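Local coordinates for protein beta-phenylalanine aminotransferase (Variovorax paradoxus, PDB 4AO9) that probably catalyses the pyridoxal-5'-phosphate-dependent transfer of the amino group of beta-phenylalanine to a keto acid, as a class-III aminotransferase, at residues A[211-214]-A[215-219]; A[387-390]-A[391-394]; A[338-341]-A[342-345]. All blocks are in the same frame, centred on the assembly; numbering follows the deposited sequence.

How the contacts relate
All three contacts are local, between residues a few positions apart, and none touches another. Contacts 1 and 3 are partly buried and lie at helix ends: contact 1 at the C-terminal end of helix 207-216, contact 3 at the start of helix 341-365. Contact 2 lies at the surface, in the loop between strand 377-381 and helix 398-410. Contacts 1 and 2 have centres about 24 Å apart; the centre of contact 3 is about 31 Å from that of contact 2 and about 39 Å from that of contact 1. Their chemistry follows their place. In contact 1, side chains donate to oxygens; in contacts 2 and 3, side-chain oxygens accept from backbone N-H groups.

Contact 1 (A[211-214]-A[215-219]); sequences RAQI and ERHGP
Gln-213 meets both Arg-216 and His-217 at the C-terminal end of helix 207-216. Its chain turns about CB-CG (chi2 -48°), and this brings OE1 alongside the arginine. Arg-216 has CG anti to its own backbone N (chi1 179°) and runs out extended. Its NH1 donates to Gln-213 OE1 at 2.9 Å, on a lone pair in the carbonyl plane, and OE1 lies close to the guanidinium plane. The amide and guanidinium planes are nevertheless turned 70° apart.

His-217 is the first residue to leave the helix. Its ring lies beside Gln-213, and ND1 donates in the ring plane to Gln-213 O at 2.8 Å. The backbone N of His-217 reaches the same oxygen at 3.1 Å, from the opposite face of the carbonyl. The ring's CE1 also comes 3.2 Å from Gln-213 OE1.

Arg-211 extends away to a salt bridge with Glu-248, which joins the helix to helix 240-253. Ile-214 packs on Ile-221 and Val-224, which sets it against strand 221-226 of the seven-stranded sheet.

Two N-H groups of one residue thus grip Gln-213 O. The ND1 bond implies that this nitrogen carries a proton, and it should limit rotation of the imidazole.

Contact 2 (A[387-390]-A[391-394]); sequences VRSS and EDLA
This is a local turn contact at the protein surface, in the loop between strand 377-381 and helix 398-410. Residues 390-393 form a short 3-10 turn, and the side chain of Asp-392 folds back onto the backbone that leads into it.

The carboxylate is the centre of the arrangement. Asp-392 OD2 accepts from Arg-388 N at 2.8 Å, with an N-H...O angle of 162°. This donor arrives on the anti side of the oxygen, close to the carboxylate plane. Ser-389 N reaches the same oxygen at 3.2 Å, but from above that plane. Two successive backbone N-H groups therefore hold one carboxylate oxygen. The CG of Asp-392 stands anti to its carbonyl carbon (chi1 -63°), which carries the group back toward residues 388 and 389. In return, Asp-392 N donates to Ser-389 O at 3.0 Å, so backbone and side chain of Asp-392 both tie to Ser-389. Leu-393 N makes the next bond of the 3-10 turn, to Ser-390 O.

An apolar contact accompanies the polar one. Val-387 CG1 meets Leu-393 CD2 at 3.8 Å, and the two side chains cross at about a right angle. Val-387 also packs on Gln-370 and Thr-372 of strand 370-374, and Leu-393 on Val-383. The backbone oxygen of Arg-388 accepts from Asn-205 ND2, which links the turn to another loop.

Ser-389 OG accepts a weak hydrogen bond from Glu-391 N, two residues on, as in an ST turn. One water joins this hydroxyl to the carboxylate: it lies 2.7 Å from Ser-389 OG and donates to Asp-392 OD2 at 2.9 Å.

Contact 3 (A[338-341]-A[342-345]); sequences LFTP and EAAG
Thr-340 holds OG1 between its backbone N and its carbonyl carbon (chi1 57°), and this turns the hydroxyl oxygen to Ala-343 N. The bond from Ala-343 N to Thr-340 OG1 is 3.0 Å long and nearly straight, with an N-H...O angle of 160°. Phe-339 sets CG anti to its backbone N (chi1 -163°), and this carries its ring to Ala-344. The ring approaches obliquely: CZ lies 3.5 Å from Ala-344 CB, and CE1 lies 3.6 Å from Ala-344 CA.

Thr-340 is the N-cap of helix 341-365, and Phe-339 is the centre of an inverse gamma turn just before it. The helix then starts with its own backbone bonds. Ala-344 N donates to Thr-340 O at 2.9 Å, and Gly-345 N donates to Pro-341 O. Thr-340 thus engages two N-H groups of the first turn, one through its side chain and one through its carbonyl.

Ala-343 CB points back to the preceding loop, 3.3 Å from Leu-338 O and 3.4 Å from Thr-340 OG1. Glu-342 OE1 lies beside Thr-340 CB and Pro-341 CD. Beyond the turn, the Phe-339 ring packs edge-to-face with Tyr-288, and Phe-339 O accepts from Arg-139 NH1 of helix 129-139.

Contact 1 (A[211-214]-A[215-219])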
loop_
_atom_site.group_PDB
_atom_site.type_symbol
_atom_site.label_atom_id
_atom_site.label_comp_id
_atom_site.label_asym_id
_atom_site.label_seq_id
_atom_site.Cartn_x
_atom_site.Cartn_y
_atom_site.Cartn_z
ATOM N N ARG A 211 4.825 17.894 27.387
ATOM C CA ARG A 211 5.935 18.837 27.555
ATOM C C ARG A 211 7.059 18.212 28.367
ATOM O O ARG A 211 8.218 18.271 27.973
ATOM C CB ARG A 211 5.473 20.122 28.251
ATOM C CG ARG A 211 4.553 20.988 27.419
ATOM C CD ARG A 211 4.347 22.347 28.096
ATOM N NE ARG A 211 3.377 23.181 27.390
ATOM C CZ ARG A 211 3.672 24.001 26.383
ATOM N NH1 ARG A 211 4.918 24.105 25.939
ATOM N NH2 ARG A 211 2.709 24.716 25.816
ATOM N N ALA A 212 6.708 17.601 29.494
ATOM C CA ALA A 212 7.716 17.046 30.402
ATOM C C ALA A 212 8.515 15.913 29.770
ATOM O O ALA A 212 9.743 15.872 29.867
ATOM C CB ALA A 212 7.066 16.569 31.708
ATOM N N GLN A 213 7.815 14.987 29.126
ATOM C CA GLN A 213 8.488 13.831 28.558
ATOM C C GLN A 213 9.247 14.140 27.274
ATOM O O GLN A 213 10.331 13.597 27.054
ATOM C CB GLN A 213 7.513 12.675 28.370
ATOM C CG GLN A 213 6.987 12.126 29.707
ATOM C CD GLN A 213 8.085 11.863 30.730
ATOM O OE1 GLN A 213 9.040 11.138 30.457
ATOM N NE2 GLN A 213 7.949 12.457 31.915
ATOM N N ILE A 214 8.709 15.033 26.446
ATOM C CA ILE A 214 9.445 15.463 25.253
ATOM C C ILE A 214 10.733 16.211 25.634
ATOM O O ILE A 214 11.802 15.932 25.094
ATOM C CB ILE A 214 8.573 16.260 24.269
ATOM C CG1 ILE A 214 7.482 15.343 23.690
ATOM C CG2 ILE A 214 9.430 16.862 23.145
ATOM C CD1 ILE A 214 6.355 16.085 22.996
ATOM N N GLU A 215 10.637 17.133 26.592
ATOM C CA GLU A 215 11.831 17.854 27.062
ATOM C C GLU A 215 12.840 16.907 27.724
ATOM O O GLU A 215 14.050 16.995 27.473
ATOM C CB GLU A 215 11.447 18.990 28.021
ATOM C CG GLU A 215 10.677 20.135 27.367
ATOM C CD GLU A 215 10.169 21.152 28.381
ATOM O OE1 GLU A 215 10.930 21.499 29.311
ATOM O OE2 GLU A 215 9.014 21.610 28.247
ATOM N N ARG A 216 12.334 15.984 28.546
ATOM C CA ARG A 216 13.203 15.037 29.252
ATOM C C ARG A 216 14.025 14.176 28.292
ATOM O O ARG A 216 15.200 13.917 28.538
ATOM C CB ARG A 216 12.373 14.140 30.170
ATOM C CG ARG A 216 13.176 13.097 30.945
ATOM C CD ARG A 216 12.230 12.260 31.808
ATOM N NE ARG A 216 12.884 11.066 32.338
ATOM C CZ ARG A 216 12.332 9.852 32.380
ATOM N NH1 ARG A 216 11.106 9.642 31.908
ATOM N NH2 ARG A 216 13.016 8.834 32.888
ATOM N N HIS A 217 13.401 13.743 27.198
ATOM C CA HIS A 217 14.076 12.884 26.228
ATOM C C HIS A 217 14.509 13.652 24.985
ATOM O O HIS A 217 14.779 13.036 23.941
ATOM C CB HIS A 217 13.152 11.752 25.768
ATOM C CG HIS A 217 12.682 10.846 26.860
ATOM N ND1 HIS A 217 11.542 11.100 27.592
ATOM C CD2 HIS A 217 13.160 9.659 27.302
ATOM C CE1 HIS A 217 11.347 10.118 28.454
ATOM N NE2 HIS A 217 12.319 9.235 28.306
ATOM N N GLY A 218 14.579 14.981 25.087
ATOM C CA GLY A 218 14.761 15.847 23.923
ATOM C C GLY A 218 15.726 15.390 22.837
ATOM O O GLY A 218 15.334 15.244 21.669
ATOM N N PRO A 219 16.994 15.141 23.202
ATOM C CA PRO A 219 18.019 14.833 22.206
ATOM C C PRO A 219 17.770 13.524 21.456
ATOM O O PRO A 219 18.348 13.309 20.379
ATOM C CB PRO A 219 19.305 14.728 23.042
ATOM C CG PRO A 219 19.020 15.550 24.254
ATOM C CD PRO A 219 17.576 15.313 24.550
#

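Contact 2 (A[387-390]-A[391-394])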
loop_
_atom_site.group_PDB
_atom_site.type_symbol
_atom_site.label_atom_id
_atom_site.label_comp_id
_atom_site.label_asym_id
_atom_site.label_seq_id
_atom_site.Cartn_x
_atom_site.Cartn_y
_atom_site.Cartn_z
ATOM N N VAL A 387 -14.962 13.129 26.997
ATOM C CA VAL A 387 -14.077 12.115 26.439
ATOM C C VAL A 387 -12.840 12.819 25.881
ATOM O O VAL A 387 -12.920 13.554 24.882
ATOM C CB VAL A 387 -14.772 11.283 25.344
ATOM C CG1 VAL A 387 -13.795 10.295 24.713
ATOM C CG2 VAL A 387 -15.985 10.535 25.916
ATOM N N ARG A 388 -11.711 12.610 26.552
ATOM C CA ARG A 388 -10.457 13.263 26.175
ATOM C C ARG A 388 -9.392 12.307 25.658
ATOM O O ARG A 388 -8.460 12.740 24.978
ATOM C CB ARG A 388 -9.911 14.065 27.357
ATOM C CG ARG A 388 -10.749 15.297 27.687
ATOM C CD ARG A 388 -10.571 16.377 26.616
ATOM N NE ARG A 388 -11.309 17.598 26.935
ATOM C CZ ARG A 388 -12.574 17.831 26.591
ATOM N NH1 ARG A 388 -13.269 16.931 25.905
ATOM N NH2 ARG A 388 -13.148 18.975 26.940
ATOM N N SER A 389 -9.527 11.018 25.973
ATOM C CA SER A 389 -8.612 9.986 25.473
ATOM C C SER A 389 -9.306 8.637 25.523
ATOM O O SER A 389 -10.380 8.512 26.117
ATOM C CB SER A 389 -7.307 9.941 26.286
ATOM O OG SER A 389 -7.492 9.306 27.559
ATOM N N SER A 390 -8.687 7.624 24.923
ATOM C CA SER A 390 -9.261 6.283 24.913
ATOM C C SER A 390 -9.403 5.706 26.324
ATOM O O SER A 390 -10.240 4.836 26.555
ATOM C CB SER A 390 -8.440 5.346 24.024
ATOM O OG SER A 390 -7.085 5.344 24.424
ATOM N N GLU A 391 -8.592 6.200 27.259
ATOM C CA GLU A 391 -8.680 5.777 28.659
ATOM C C GLU A 391 -10.068 6.047 29.241
ATOM O O GLU A 391 -10.557 5.276 30.069
ATOM C CB GLU A 391 -7.584 6.451 29.499
ATOM C CG GLU A 391 -7.507 5.979 30.960
ATOM C CD GLU A 391 -7.230 4.484 31.106
ATOM O OE1 GLU A 391 -6.559 3.891 30.226
ATOM O OE2 GLU A 391 -7.689 3.895 32.112
ATOM N N ASP A 392 -10.711 7.122 28.788
ATOM C CA ASP A 392 -12.061 7.464 29.236
ATOM C C ASP A 392 -13.117 6.462 28.761
ATOM O O ASP A 392 -14.251 6.458 29.266
ATOM C CB ASP A 392 -12.439 8.878 28.781
ATOM C CG ASP A 392 -11.550 9.949 29.394
ATOM O OD1 ASP A 392 -11.224 9.844 30.596
ATOM O OD2 ASP A 392 -11.180 10.900 28.678
ATOM N N LEU A 393 -12.740 5.611 27.807
ATOM C CA LEU A 393 -13.653 4.635 27.196
ATOM C C LEU A 393 -13.373 3.191 27.637
ATOM O O LEU A 393 -13.979 2.241 27.108
ATOM C CB LEU A 393 -13.586 4.746 25.670
ATOM C CG LEU A 393 -13.741 6.122 25.025
ATOM C CD1 LEU A 393 -13.461 6.016 23.536
ATOM C CD2 LEU A 393 -15.128 6.729 25.276
ATOM N N ALA A 394 -12.481 3.044 28.618
ATOM C CA ALA A 394 -11.973 1.734 29.045
ATOM C C ALA A 394 -13.020 0.822 29.688
ATOM O O ALA A 394 -12.896 -0.404 29.629
ATOM C CB ALA A 394 -10.778 1.907 29.980
HETATM O O HOH W 1 -8.409 11.075 29.362
HETATM O O HOH W 2 -5.647 6.696 26.128
#

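Contact 3 (A[338-341]-A[342-345])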
loop_
_atom_site.group_PDB
_atom_site.type_symbol
_atom_site.label_atom_id
_atom_site.label_comp_id
_atom_site.label_asym_id
_atom_site.label_seq_id
_atom_site.Cartn_x
_atom_site.Cartn_y
_atom_site.Cartn_z
ATOM N N LEU A 338 -16.047 17.467 -6.977
ATOM C CA LEU A 338 -16.982 17.029 -5.948
ATOM C C LEU A 338 -16.609 17.482 -4.548
ATOM O O LEU A 338 -17.319 18.279 -3.947
ATOM C CB LEU A 338 -17.145 15.503 -5.984
ATOM C CG LEU A 338 -17.768 14.928 -7.256
ATOM C CD1 LEU A 338 -17.703 13.419 -7.251
ATOM C CD2 LEU A 338 -19.210 15.422 -7.385
ATOM N N PHE A 339 -15.498 16.977 -4.023
ATOM C CA PHE A 339 -15.114 17.319 -2.661
ATOM C C PHE A 339 -14.109 18.451 -2.652
ATOM O O PHE A 339 -12.938 18.280 -2.287
ATOM C CB PHE A 339 -14.585 16.098 -1.907
ATOM C CG PHE A 339 -14.561 16.277 -0.406
ATOM C CD1 PHE A 339 -15.742 16.488 0.301
ATOM C CD2 PHE A 339 -13.361 16.240 0.296
ATOM C CE1 PHE A 339 -15.731 16.649 1.684
ATOM C CE2 PHE A 339 -13.338 16.402 1.680
ATOM C CZ PHE A 339 -14.530 16.603 2.377
ATOM N N THR A 340 -14.591 19.615 -3.076
ATOM C CA THR A 340 -13.814 20.843 -3.101
ATOM C C THR A 340 -13.629 21.358 -1.675
ATOM O O THR A 340 -14.267 20.852 -0.752
ATOM C CB THR A 340 -14.589 21.907 -3.892
ATOM O OG1 THR A 340 -15.880 22.085 -3.284
ATOM C CG2 THR A 340 -14.764 21.464 -5.343
ATOM N N PRO A 341 -12.743 22.357 -1.477
ATOM C CA PRO A 341 -12.644 22.927 -0.136
ATOM C C PRO A 341 -14.002 23.439 0.361
ATOM O O PRO A 341 -14.356 23.240 1.530
ATOM C CB PRO A 341 -11.651 24.073 -0.331
ATOM C CG PRO A 341 -10.749 23.569 -1.429
ATOM C CD PRO A 341 -11.689 22.871 -2.376
ATOM N N GLU A 342 -14.770 24.058 -0.532
ATOM C CA GLU A 342 -16.103 24.552 -0.190
ATOM C C GLU A 342 -17.043 23.429 0.257
ATOM O O GLU A 342 -17.759 23.565 1.251
ATOM C CB GLU A 342 -16.699 25.323 -1.371
ATOM C CG GLU A 342 -16.000 26.655 -1.679
ATOM C CD GLU A 342 -14.624 26.534 -2.361
ATOM O OE1 GLU A 342 -14.276 25.470 -2.932
ATOM O OE2 GLU A 342 -13.881 27.544 -2.327
ATOM N N ALA A 343 -17.026 22.315 -0.475
ATOM C CA ALA A 343 -17.822 21.142 -0.123
ATOM C C ALA A 343 -17.422 20.549 1.223
ATOM O O ALA A 343 -18.278 20.077 1.976
ATOM C CB ALA A 343 -17.720 20.103 -1.212
ATOM N N ALA A 344 -16.121 20.558 1.522
ATOM C CA ALA A 344 -15.643 20.069 2.805
ATOM C C ALA A 344 -16.210 20.907 3.954
ATOM O O ALA A 344 -16.642 20.355 4.971
ATOM C CB ALA A 344 -14.110 20.041 2.840
ATOM N N GLY A 345 -16.219 22.228 3.777
ATOM C CA GLY A 345 -16.821 23.150 4.745
ATOM C C GLY A 345 -18.309 22.899 4.923
ATOM O O GLY A 345 -18.806 22.831 6.055
#